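Local coordinates for protein pectinesterase (Daucus carota, PDB 1GQ8) that removes methyl esters from the galacturonate units of pectin by hydrolysis, releasing methanol and so remodelling the plant cell wall, at residues A164-Q168 / P298-I302. Numbering follows the deposited sequence.
Sequences AVVLQ and PGSFI
V166 is the residue of 164-168 most covered by the facing helical turn: its CG1 lies 4.1 Å from P298 CG, while its CG2 meets F301 CD2 at 4.1 Å and I302 CD1 at 4.3 Å. The contact illustrates how a parallel beta-helix is covered by a C-terminal segment through the alternation of one strand. In the extended strand 164-168, A164, V166 and Q168 direct CA-to-CB toward 298-302, whereas V165 points away, into the coil interior. The partner is a single helical turn, closed by the hydrogen bond from I302 N to P298 O (3.2 Å); I302 then leaves helical geometry. CA-CA separations of 6.8 Å for A164-I302 and 6.7 Å for V166-P298 set the register, and no hydrogen bond links the segments. The t rotamer of F301 (chi1 -161°) extends its ring to the start of the strand, with CE2 4.2 Å from A164 CA and the ring edge near V165 N, 4.2 Å from CE2. I302, in p, brings CG2 to 3.5 Å from A164 O and 4.2 Å from A164 CB. At the other end the extended Q168 side chain passes P298, NE2 to CG 3.7 Å, and its amide is held by hydrogen bonds to Q202 and the S316 carbonyl. The 294 Å² interface is thus mainly apolar, with one anchored polar end. Strand 164-168 runs between the parallel strands 144-148 and 198-202 of the long sheet, and helix 298-301 also spans onto the latter, where F301 touches V200 and P298 touches Q202.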
ATOM      1  N   ALA A 164       4.131   8.677   5.180  1.00  6.15           N
ATOM      2  CA  ALA A 164       3.359   9.774   4.585  1.00  4.85           C
ATOM      3  C   ALA A 164       3.170   9.245   3.164  1.00  5.26           C
ATOM      4  O   ALA A 164       4.099   9.293   2.354  1.00  6.98           O
ATOM      5  CB  ALA A 164       4.170  11.073   4.568  1.00  6.20           C
ATOM      6  N   VAL A 165       1.977   8.729   2.862  1.00  5.00           N
ATOM      7  CA  VAL A 165       1.725   8.130   1.552  1.00  4.83           C
ATOM      8  C   VAL A 165       0.431   8.534   0.842  1.00  5.32           C
ATOM      9  O   VAL A 165      -0.592   8.786   1.482  1.00  3.60           O
ATOM     10  CB  VAL A 165       1.744   6.577   1.679  1.00  6.02           C
ATOM     11  CG1 VAL A 165       0.689   6.132   2.690  1.00  6.64           C
ATOM     12  CG2 VAL A 165       1.494   5.920   0.324  1.00  7.71           C
ATOM     13  N   VAL A 166       0.502   8.597  -0.490  1.00  4.54           N
ATOM     14  CA  VAL A 166      -0.655   8.908  -1.330  1.00  4.58           C
ATOM     15  C   VAL A 166      -0.817   7.794  -2.370  1.00  5.55           C
ATOM     16  O   VAL A 166       0.143   7.439  -3.057  1.00  5.67           O
ATOM     17  CB  VAL A 166      -0.498  10.244  -2.112  1.00  4.33           C
ATOM     18  CG1 VAL A 166      -1.726  10.467  -2.992  1.00  5.93           C
ATOM     19  CG2 VAL A 166      -0.324  11.416  -1.153  1.00  4.99           C
ATOM     20  N   LEU A 167      -2.020   7.234  -2.466  1.00  4.26           N
ATOM     21  CA  LEU A 167      -2.318   6.195  -3.455  1.00  3.69           C
ATOM     22  C   LEU A 167      -3.300   6.848  -4.440  1.00  4.55           C
ATOM     23  O   LEU A 167      -4.447   7.137  -4.083  1.00  4.64           O
ATOM     24  CB  LEU A 167      -2.941   4.964  -2.777  1.00  4.36           C
ATOM     25  CG  LEU A 167      -2.049   4.270  -1.736  1.00  3.76           C
ATOM     26  CD1 LEU A 167      -2.420   4.751  -0.332  1.00  5.50           C
ATOM     27  CD2 LEU A 167      -2.216   2.754  -1.831  1.00  3.95           C
ATOM     28  N   GLN A 168      -2.832   7.075  -5.668  1.00  3.36           N
ATOM     29  CA  GLN A 168      -3.597   7.758  -6.726  1.00  4.53           C
ATOM     30  C   GLN A 168      -4.005   6.855  -7.903  1.00  4.82           C
ATOM     31  O   GLN A 168      -3.189   6.098  -8.416  1.00  3.90           O
ATOM     32  CB  GLN A 168      -2.745   8.932  -7.246  1.00  5.45           C
ATOM     33  CG  GLN A 168      -3.458   9.997  -8.087  1.00  6.42           C
ATOM     34  CD  GLN A 168      -2.508  11.108  -8.542  1.00  6.30           C
ATOM     35  OE1 GLN A 168      -1.783  10.960  -9.530  1.00  7.36           O
ATOM     36  NE2 GLN A 168      -2.498  12.218  -7.808  1.00  5.44           N
ATOM     37  N   PRO A 298      -0.404  15.147  -3.718  1.00  5.52           N
ATOM     38  CA  PRO A 298       1.046  14.915  -3.829  1.00  5.91           C
ATOM     39  C   PRO A 298       1.983  16.124  -3.711  1.00  5.78           C
ATOM     40  O   PRO A 298       2.964  16.083  -2.967  1.00  6.08           O
ATOM     41  CB  PRO A 298       1.180  14.208  -5.179  1.00  6.70           C
ATOM     42  CG  PRO A 298      -0.105  13.438  -5.276  1.00  4.61           C
ATOM     43  CD  PRO A 298      -1.125  14.464  -4.809  1.00  4.89           C
ATOM     44  N   GLY A 299       1.689  17.192  -4.442  1.00  5.83           N
ATOM     45  CA  GLY A 299       2.541  18.367  -4.395  1.00  4.95           C
ATOM     46  C   GLY A 299       2.664  19.028  -3.035  1.00  6.21           C
ATOM     47  O   GLY A 299       3.701  19.624  -2.722  1.00  6.16           O
ATOM     48  N   SER A 300       1.616  18.917  -2.223  1.00  5.92           N
ATOM     49  CA  SER A 300       1.595  19.527  -0.895  1.00  7.71           C
ATOM     50  C   SER A 300       1.868  18.577   0.277  1.00  8.45           C
ATOM     51  O   SER A 300       2.393  19.008   1.308  1.00  9.99           O
ATOM     52  CB  SER A 300       0.241  20.212  -0.656  1.00  8.17           C
ATOM     53  OG  SER A 300      -0.024  21.224  -1.619  1.00 10.62           O
ATOM     54  N   PHE A 301       1.526  17.298   0.127  1.00  8.03           N
ATOM     55  CA  PHE A 301       1.699  16.325   1.210  1.00  7.79           C
ATOM     56  C   PHE A 301       3.027  15.553   1.214  1.00  7.64           C
ATOM     57  O   PHE A 301       3.531  15.198   2.287  1.00  8.15           O
ATOM     58  CB  PHE A 301       0.520  15.332   1.199  1.00  7.46           C
ATOM     59  CG  PHE A 301       0.335  14.573   2.494  1.00  6.78           C
ATOM     60  CD1 PHE A 301       0.063  15.249   3.685  1.00  7.93           C
ATOM     61  CD2 PHE A 301       0.402  13.181   2.517  1.00  7.74           C
ATOM     62  CE1 PHE A 301      -0.141  14.549   4.881  1.00  6.56           C
ATOM     63  CE2 PHE A 301       0.201  12.467   3.709  1.00  6.61           C
ATOM     64  CZ  PHE A 301      -0.071  13.151   4.891  1.00  7.57           C
ATOM     65  N   ILE A 302       3.587  15.286   0.034  1.00  6.75           N
ATOM     66  CA  ILE A 302       4.854  14.557  -0.058  1.00  7.49           C
ATOM     67  C   ILE A 302       5.907  15.227  -0.953  1.00  7.91           C
ATOM     68  O   ILE A 302       6.764  14.545  -1.523  1.00  7.74           O
ATOM     69  CB  ILE A 302       4.643  13.096  -0.554  1.00  6.83           C
ATOM     70  CG1 ILE A 302       3.874  13.090  -1.877  1.00  7.55           C
ATOM     71  CG2 ILE A 302       3.914  12.285   0.516  1.00  7.29           C
ATOM     72  CD1 ILE A 302       3.769  11.714  -2.534  1.00  7.32           C
TER